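Local structure of aspartate-semialdehyde dehydrogenase 2 (Vibrio cholerae, 2QZ9) at residues T156-S161 against Y242-A247; F195-Q200 against V236-F241. The protein catalyses the NADPH-dependent reductive dephosphorylation of L-aspartyl-4-phosphate to L-aspartate-semialdehyde, a shared step in the biosynthesis of lysine, methionine and threonine. All coordinates share one frame; numbering follows the deposited sequence.

Contact 1 of 2, residues T156-S161 against Y242-A247; sequences TYQSVS and YGHAEA
One face of the His244 imidazole is covered by Gln158, whose CG stands over the ring centre, 3.8 Å from the centroid and 10° off the normal, as a CH-pi contact. Beyond CG the chain runs on over the ring, and NE2 ends 3.6 Å from His244 CE1 with amide and ring planes 66° apart. Ser159 OG comes within 3.3 Å of His244 CD2. Thr156 OG1 steadies the Gln158 amide, meeting a lone pair of OE1 at 2.7 Å in the carbonyl plane, while NE2 is bound by Glu212. A glutamine thus offers His244, the predicted proton acceptor, a methylene surface while its amide is held at both ends; Gln158 is itself predicted to bind substrate. At the Tyr157 ring, Ala245 O lies at the edge; Tyr157 CG sits beside its backbone N (chi1 -64°), which runs the ring along strand 244-247 and brings CE1 4.1 Å from Ala247 CB. The small Ala245 and Ala247 suit the side bearing this broad ring, which also stacks on Tyr157 of the second subunit. Tyr157 N to Ala245 O (2.8 Å) and Ala245 N to Tyr157 O (3.1 Å) make the antiparallel hydrogen-bonded pair. Ser159 OG donates to Gly243 O at 3.0 Å from above the carbonyl plane; at the positive phi of Gly243 a CB would jam against Tyr242 O, so glycine fits. Strands 149-158 and 244-252 adjoin in the dimerisation-domain sheet. Helix 131-147 packs on the Gln158, His244 and Glu246 side, bringing Cys131 to His244, and Trp310 of strand 306-313 meets Tyr157 and Ala245.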
ATOM      1  N   THR A 156      -3.300   4.418   0.015  1.00 25.88           N
ATOM      2  CA  THR A 156      -3.517   4.167   1.415  1.00 25.86           C
ATOM      3  C   THR A 156      -3.351   2.698   1.749  1.00 25.52           C
ATOM      4  O   THR A 156      -3.418   1.831   0.882  1.00 24.73           O
ATOM      5  CB  THR A 156      -4.916   4.653   1.873  1.00 25.88           C
ATOM      6  OG1 THR A 156      -5.911   3.755   1.366  1.00 26.85           O
ATOM      7  CG2 THR A 156      -5.191   6.070   1.358  1.00 24.81           C
ATOM      8  N   TYR A 157      -3.083   2.454   3.024  1.00 25.55           N
ATOM      9  CA  TYR A 157      -2.837   1.128   3.541  1.00 25.60           C
ATOM     10  C   TYR A 157      -3.763   1.088   4.751  1.00 26.35           C
ATOM     11  O   TYR A 157      -3.351   1.397   5.869  1.00 25.83           O
ATOM     12  CB  TYR A 157      -1.346   0.995   3.910  1.00 24.95           C
ATOM     13  CG  TYR A 157      -0.427   1.123   2.701  1.00 24.39           C
ATOM     14  CD1 TYR A 157      -0.224   2.360   2.067  1.00 23.34           C
ATOM     15  CD2 TYR A 157       0.224   0.003   2.176  1.00 24.53           C
ATOM     16  CE1 TYR A 157       0.591   2.470   0.943  1.00 23.42           C
ATOM     17  CE2 TYR A 157       1.055   0.114   1.061  1.00 24.70           C
ATOM     18  CZ  TYR A 157       1.224   1.348   0.454  1.00 23.67           C
ATOM     19  OH  TYR A 157       2.020   1.441  -0.647  1.00 25.15           O
ATOM     20  N   GLN A 158      -5.031   0.762   4.496  1.00 26.76           N
ATOM     21  CA  GLN A 158      -6.094   0.944   5.492  1.00 28.82           C
ATOM     22  C   GLN A 158      -6.484  -0.328   6.243  1.00 29.05           C
ATOM     23  O   GLN A 158      -6.752  -1.365   5.643  1.00 28.47           O
ATOM     24  CB  GLN A 158      -7.341   1.598   4.848  1.00 28.37           C
ATOM     25  CG  GLN A 158      -7.124   3.090   4.558  1.00 30.05           C
ATOM     26  CD  GLN A 158      -8.301   3.762   3.865  1.00 30.48           C
ATOM     27  OE1 GLN A 158      -8.246   4.058   2.667  1.00 32.62           O
ATOM     28  NE2 GLN A 158      -9.367   4.018   4.618  1.00 31.00           N
ATOM     29  N   SER A 159      -6.522  -0.228   7.564  1.00 30.74           N
ATOM     30  CA  SER A 159      -6.811  -1.374   8.422  1.00 32.58           C
ATOM     31  C   SER A 159      -8.285  -1.773   8.383  1.00 34.04           C
ATOM     32  O   SER A 159      -9.168  -0.951   8.040  1.00 34.29           O
ATOM     33  CB  SER A 159      -6.382  -1.081   9.849  1.00 32.49           C
ATOM     34  OG  SER A 159      -7.098   0.022  10.366  1.00 32.31           O
ATOM     35  N   VAL A 160      -8.539  -3.035   8.735  1.00 35.24           N
ATOM     36  CA  VAL A 160      -9.879  -3.630   8.673  1.00 36.72           C
ATOM     37  C   VAL A 160     -10.829  -3.044   9.717  1.00 37.91           C
ATOM     38  O   VAL A 160     -12.038  -3.228   9.619  1.00 38.82           O
ATOM     39  CB  VAL A 160      -9.852  -5.195   8.800  1.00 36.43           C
ATOM     40  CG1 VAL A 160      -9.139  -5.826   7.608  1.00 36.19           C
ATOM     41  CG2 VAL A 160      -9.204  -5.623  10.108  1.00 35.53           C
ATOM     42  N   SER A 161     -10.277  -2.349  10.709  1.00 39.54           N
ATOM     43  CA  SER A 161     -11.069  -1.679  11.737  1.00 41.54           C
ATOM     44  C   SER A 161     -11.853  -0.476  11.204  1.00 42.77           C
ATOM     45  O   SER A 161     -12.602   0.163  11.957  1.00 43.19           O
ATOM     46  CB  SER A 161     -10.192  -1.231  12.902  1.00 41.31           C
ATOM     47  OG  SER A 161      -9.310  -0.202  12.500  1.00 42.09           O
ATOM     48  N   TYR A 242      -5.534  -2.184  13.491  1.00 37.09           N
ATOM     49  CA  TYR A 242      -5.758  -0.770  13.801  1.00 37.17           C
ATOM     50  C   TYR A 242      -4.707   0.134  13.149  1.00 35.64           C
ATOM     51  O   TYR A 242      -3.575  -0.298  12.891  1.00 35.40           O
ATOM     52  CB  TYR A 242      -5.762  -0.558  15.325  1.00 39.23           C
ATOM     53  CG  TYR A 242      -6.487  -1.675  16.058  1.00 42.40           C
ATOM     54  CD1 TYR A 242      -7.883  -1.731  16.081  1.00 44.08           C
ATOM     55  CD2 TYR A 242      -5.772  -2.688  16.697  1.00 44.18           C
ATOM     56  CE1 TYR A 242      -8.553  -2.768  16.738  1.00 45.56           C
ATOM     57  CE2 TYR A 242      -6.427  -3.725  17.361  1.00 46.16           C
ATOM     58  CZ  TYR A 242      -7.816  -3.758  17.371  1.00 45.19           C
ATOM     59  OH  TYR A 242      -8.460  -4.782  18.026  1.00 45.76           O
ATOM     60  N   GLY A 243      -5.092   1.385  12.895  1.00 33.23           N
ATOM     61  CA  GLY A 243      -4.225   2.382  12.257  1.00 31.15           C
ATOM     62  C   GLY A 243      -4.329   2.397  10.736  1.00 30.04           C
ATOM     63  O   GLY A 243      -4.458   1.358  10.104  1.00 29.44           O
ATOM     64  N   HIS A 244      -4.272   3.585  10.140  1.00 28.87           N
ATOM     65  CA  HIS A 244      -4.139   3.689   8.686  1.00 27.95           C
ATOM     66  C   HIS A 244      -2.806   4.320   8.371  1.00 27.70           C
ATOM     67  O   HIS A 244      -2.316   5.133   9.130  1.00 27.45           O
ATOM     68  CB  HIS A 244      -5.247   4.535   8.057  1.00 27.33           C
ATOM     69  CG  HIS A 244      -6.612   3.947   8.193  1.00 26.55           C
ATOM     70  ND1 HIS A 244      -7.762   4.703   8.066  1.00 27.62           N
ATOM     71  CD2 HIS A 244      -7.017   2.685   8.448  1.00 23.73           C
ATOM     72  CE1 HIS A 244      -8.816   3.922   8.224  1.00 24.79           C
ATOM     73  NE2 HIS A 244      -8.391   2.694   8.462  1.00 26.96           N
ATOM     74  N   ALA A 245      -2.232   3.930   7.240  1.00 27.37           N
ATOM     75  CA  ALA A 245      -1.009   4.529   6.745  1.00 26.91           C
ATOM     76  C   ALA A 245      -1.272   5.047   5.335  1.00 26.54           C
ATOM     77  O   ALA A 245      -2.115   4.511   4.623  1.00 26.55           O
ATOM     78  CB  ALA A 245       0.105   3.502   6.739  1.00 26.97           C
ATOM     79  N   GLU A 246      -0.557   6.095   4.946  1.00 26.42           N
ATOM     80  CA  GLU A 246      -0.697   6.671   3.614  1.00 26.68           C
ATOM     81  C   GLU A 246       0.658   7.027   3.041  1.00 26.50           C
ATOM     82  O   GLU A 246       1.519   7.591   3.704  1.00 25.35           O
ATOM     83  CB  GLU A 246      -1.549   7.940   3.641  1.00 26.52           C
ATOM     84  CG  GLU A 246      -2.994   7.724   4.040  1.00 28.57           C
ATOM     85  CD  GLU A 246      -3.659   8.985   4.555  1.00 31.87           C
ATOM     86  OE1 GLU A 246      -2.968   9.996   4.834  1.00 31.93           O
ATOM     87  OE2 GLU A 246      -4.892   8.958   4.683  1.00 33.71           O
ATOM     88  N   ALA A 247       0.811   6.702   1.776  1.00 26.79           N
ATOM     89  CA  ALA A 247       1.923   7.168   0.999  1.00 27.48           C
ATOM     90  C   ALA A 247       1.490   8.428   0.246  1.00 27.17           C
ATOM     91  O   ALA A 247       0.639   8.360  -0.647  1.00 27.47           O
ATOM     92  CB  ALA A 247       2.286   6.078   0.027  1.00 27.14           C
TER

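Contact 2 of 2, residues F195-Q200 against V236-F241; sequences FNCIPQ and VRVPVF
Ile198 and Arg237 exchange two backbone hydrogen bonds, Ile198 N to Arg237 O at 3.0 Å and Arg237 N to Ile198 O at 2.7 Å, and the close packing gathers round this pair. Val236 lies beside it with CG1 anti to the backbone N (chi1 -177°), a setting that brings this methyl to 3.8 Å from Cys197 CB and lays it against the Ile198 carbonyl; the other methyl, CG2, faces Pro199 CB at 4.2 Å. The sulfur of Cys197 turns to Val238, SG to CG1 4.0 Å. The thiol and the valine methyls thus pack together on one face of the bridge, where short, apolar side chains fit, while the Ile198 and Arg237 side chains leave on the other. At the far end the Pro239 ring is pressed against the peptide of Asn196, its CG a tight 3.1 Å from Asn196 O. The looser side lies toward Gln200, where a water bridges the chains: it donates to Gln200 O at 2.8 Å and takes only a weak bond from Arg237 NE. Bent at chi2 (86°) and chi3 (58°), the arginine leads its guanidinium away from 195-200 to Ser159 O, which NH1 binds. Asn196 likewise spends its amide elsewhere, on Gln192 and on Thr281 and Val283 of the second subunit. Pro199 and Pro239 each centre an inverse gamma turn, a tight bend that the restricted phi of proline suits. At the core is a single antiparallel bridge between two loops of the dimerisation domain, lying at the subunit interface and carrying Arg237, a predicted substrate-binding residue, near Gln158, also predicted to bind substrate.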
ATOM      1  N   PHE A 195      -3.795 -12.102   4.634  1.00 38.16           N
ATOM      2  CA  PHE A 195      -2.626 -12.174   3.726  1.00 37.12           C
ATOM      3  C   PHE A 195      -2.894 -11.635   2.319  1.00 36.45           C
ATOM      4  O   PHE A 195      -2.366 -12.173   1.333  1.00 35.67           O
ATOM      5  CB  PHE A 195      -2.095 -13.611   3.604  1.00 37.21           C
ATOM      6  CG  PHE A 195      -1.924 -14.318   4.908  1.00 37.37           C
ATOM      7  CD1 PHE A 195      -2.674 -15.462   5.188  1.00 38.38           C
ATOM      8  CD2 PHE A 195      -1.004 -13.869   5.848  1.00 37.07           C
ATOM      9  CE1 PHE A 195      -2.515 -16.142   6.402  1.00 38.06           C
ATOM     10  CE2 PHE A 195      -0.842 -14.536   7.059  1.00 37.64           C
ATOM     11  CZ  PHE A 195      -1.603 -15.675   7.339  1.00 37.14           C
ATOM     12  N   ASN A 196      -3.711 -10.585   2.229  1.00 35.52           N
ATOM     13  CA  ASN A 196      -4.092 -10.012   0.939  1.00 35.59           C
ATOM     14  C   ASN A 196      -4.288  -8.491   1.023  1.00 35.16           C
ATOM     15  O   ASN A 196      -4.430  -7.932   2.109  1.00 34.97           O
ATOM     16  CB  ASN A 196      -5.363 -10.689   0.407  1.00 35.55           C
ATOM     17  CG  ASN A 196      -5.462 -10.675  -1.108  1.00 36.45           C
ATOM     18  OD1 ASN A 196      -4.462 -10.595  -1.814  1.00 37.33           O
ATOM     19  ND2 ASN A 196      -6.684 -10.782  -1.616  1.00 38.19           N
ATOM     20  N   CYS A 197      -4.291  -7.834  -0.133  1.00 34.58           N
ATOM     21  CA  CYS A 197      -4.562  -6.399  -0.216  1.00 34.26           C
ATOM     22  C   CYS A 197      -5.696  -6.256  -1.197  1.00 34.25           C
ATOM     23  O   CYS A 197      -5.670  -6.859  -2.268  1.00 34.51           O
ATOM     24  CB  CYS A 197      -3.319  -5.605  -0.679  1.00 33.43           C
ATOM     25  SG  CYS A 197      -1.879  -5.808   0.410  1.00 32.73           S
ATOM     26  N   ILE A 198      -6.707  -5.486  -0.811  1.00 34.75           N
ATOM     27  CA  ILE A 198      -7.895  -5.286  -1.639  1.00 34.83           C
ATOM     28  C   ILE A 198      -7.947  -3.814  -2.011  1.00 34.88           C
ATOM     29  O   ILE A 198      -8.147  -2.974  -1.138  1.00 35.07           O
ATOM     30  CB  ILE A 198      -9.202  -5.704  -0.886  1.00 35.11           C
ATOM     31  CG1 ILE A 198      -9.106  -7.161  -0.414  1.00 35.63           C
ATOM     32  CG2 ILE A 198     -10.461  -5.468  -1.762  1.00 35.04           C
ATOM     33  CD1 ILE A 198     -10.238  -7.606   0.507  1.00 35.13           C
ATOM     34  N   PRO A 199      -7.739  -3.492  -3.301  1.00 35.34           N
ATOM     35  CA  PRO A 199      -7.728  -2.100  -3.747  1.00 36.37           C
ATOM     36  C   PRO A 199      -9.149  -1.528  -3.908  1.00 37.49           C
ATOM     37  O   PRO A 199      -9.461  -0.911  -4.931  1.00 36.86           O
ATOM     38  CB  PRO A 199      -7.016  -2.183  -5.096  1.00 36.05           C
ATOM     39  CG  PRO A 199      -7.384  -3.523  -5.617  1.00 34.83           C
ATOM     40  CD  PRO A 199      -7.484  -4.422  -4.418  1.00 35.16           C
ATOM     41  N   GLN A 200      -9.989  -1.744  -2.899  1.00 39.12           N
ATOM     42  CA  GLN A 200     -11.359  -1.229  -2.902  1.00 41.28           C
ATOM     43  C   GLN A 200     -11.855  -0.975  -1.496  1.00 42.14           C
ATOM     44  O   GLN A 200     -11.966  -1.899  -0.689  1.00 42.84           O
ATOM     45  CB  GLN A 200     -12.318  -2.187  -3.597  1.00 41.42           C
ATOM     46  CG  GLN A 200     -13.669  -1.559  -3.906  1.00 43.78           C
ATOM     47  CD  GLN A 200     -14.819  -2.521  -3.708  1.00 46.74           C
ATOM     48  OE1 GLN A 200     -15.666  -2.321  -2.833  1.00 48.14           O
ATOM     49  NE2 GLN A 200     -14.851  -3.580  -4.508  1.00 47.51           N
ATOM     50  N   VAL A 236      -6.676   1.291  -0.436  1.00 28.52           N
ATOM     51  CA  VAL A 236      -6.478  -0.166  -0.372  1.00 27.65           C
ATOM     52  C   VAL A 236      -6.677  -0.688   1.061  1.00 28.12           C
ATOM     53  O   VAL A 236      -6.131  -0.128   2.005  1.00 26.77           O
ATOM     54  CB  VAL A 236      -5.053  -0.572  -0.883  1.00 27.71           C
ATOM     55  CG1 VAL A 236      -4.871  -2.093  -0.885  1.00 25.86           C
ATOM     56  CG2 VAL A 236      -4.761   0.010  -2.299  1.00 26.89           C
ATOM     57  N   ARG A 237      -7.472  -1.755   1.216  1.00 28.67           N
ATOM     58  CA  ARG A 237      -7.571  -2.432   2.507  1.00 29.56           C
ATOM     59  C   ARG A 237      -6.397  -3.392   2.676  1.00 29.92           C
ATOM     60  O   ARG A 237      -6.115  -4.196   1.779  1.00 30.52           O
ATOM     61  CB  ARG A 237      -8.884  -3.207   2.631  1.00 29.66           C
ATOM     62  CG  ARG A 237      -9.120  -3.814   4.023  1.00 30.55           C
ATOM     63  CD  ARG A 237      -9.792  -2.831   4.994  1.00 30.93           C
ATOM     64  NE  ARG A 237     -11.069  -2.344   4.489  1.00 32.81           N
ATOM     65  CZ  ARG A 237     -11.724  -1.280   4.953  1.00 32.54           C
ATOM     66  NH1 ARG A 237     -11.227  -0.534   5.939  1.00 32.93           N
ATOM     67  NH2 ARG A 237     -12.871  -0.946   4.398  1.00 33.45           N
ATOM     68  N   VAL A 238      -5.721  -3.307   3.817  1.00 30.57           N
ATOM     69  CA  VAL A 238      -4.601  -4.207   4.122  1.00 31.91           C
ATOM     70  C   VAL A 238      -4.884  -5.037   5.396  1.00 32.88           C
ATOM     71  O   VAL A 238      -5.756  -4.656   6.182  1.00 32.61           O
ATOM     72  CB  VAL A 238      -3.245  -3.439   4.215  1.00 31.55           C
ATOM     73  CG1 VAL A 238      -2.873  -2.860   2.846  1.00 31.04           C
ATOM     74  CG2 VAL A 238      -3.291  -2.345   5.294  1.00 31.78           C
ATOM     75  N   PRO A 239      -4.158  -6.176   5.590  1.00 33.51           N
ATOM     76  CA  PRO A 239      -4.416  -7.111   6.699  1.00 33.94           C
ATOM     77  C   PRO A 239      -3.823  -6.637   8.014  1.00 34.12           C
ATOM     78  O   PRO A 239      -3.031  -7.340   8.642  0.50 33.60           O
ATOM     79  CB  PRO A 239      -3.742  -8.420   6.238  1.00 34.17           C
ATOM     80  CG  PRO A 239      -3.132  -8.127   4.887  1.00 34.56           C
ATOM     81  CD  PRO A 239      -3.050  -6.650   4.745  1.00 33.39           C
ATOM     82  N   VAL A 240      -4.228  -5.435   8.405  1.00 34.65           N
ATOM     83  CA  VAL A 240      -3.790  -4.773   9.625  1.00 35.42           C
ATOM     84  C   VAL A 240      -5.043  -4.539  10.478  1.00 36.39           C
ATOM     85  O   VAL A 240      -6.128  -4.357   9.926  1.00 36.57           O
ATOM     86  CB  VAL A 240      -3.093  -3.429   9.287  1.00 35.18           C
ATOM     87  CG1 VAL A 240      -2.689  -2.676  10.540  1.00 34.19           C
ATOM     88  CG2 VAL A 240      -1.872  -3.681   8.382  1.00 35.57           C
ATOM     89  N   PHE A 241      -4.892  -4.558  11.805  1.00 37.14           N
ATOM     90  CA  PHE A 241      -6.038  -4.423  12.706  1.00 37.66           C
ATOM     91  C   PHE A 241      -6.437  -2.972  12.898  1.00 37.43           C
ATOM     92  O   PHE A 241      -7.534  -2.591  12.482  1.00 37.14           O
ATOM     93  CB  PHE A 241      -5.816  -5.153  14.049  1.00 37.96           C
ATOM     94  CG  PHE A 241      -5.977  -6.651  13.948  1.00 39.27           C
ATOM     95  CD1 PHE A 241      -4.909  -7.498  14.194  1.00 39.95           C
ATOM     96  CD2 PHE A 241      -7.199  -7.206  13.571  1.00 40.37           C
ATOM     97  CE1 PHE A 241      -5.052  -8.885  14.075  1.00 41.25           C
ATOM     98  CE2 PHE A 241      -7.355  -8.587  13.450  1.00 42.25           C
ATOM     99  CZ  PHE A 241      -6.272  -9.431  13.704  1.00 41.14           C
TER
HETATM  100  O   HOH W   1     -12.323  -3.382   1.617  1.00 47.73           O

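From the N terminus, the chain reaches 156-161 at the end of strand 149-158, passes through helix 165-179 and arrives at 195-200. Helix 211-224 and strand 230-234 follow before 236-241 returns to 195-200, so contact 2 closes the shorter loop. The chain then runs straight on into 242-247, where contact 1 closes the longer loop around it. The two contacts also touch: Gln158 N and O probably bond to Val236 O and Val238 N, placing 156-161 between 236-241 and 242-247. Together they tie the six-stranded sheet of the dimerisation domain to the interface loops, with Gln158, Arg237 and His244 brought together from both contacts and the second subunit adjoining each.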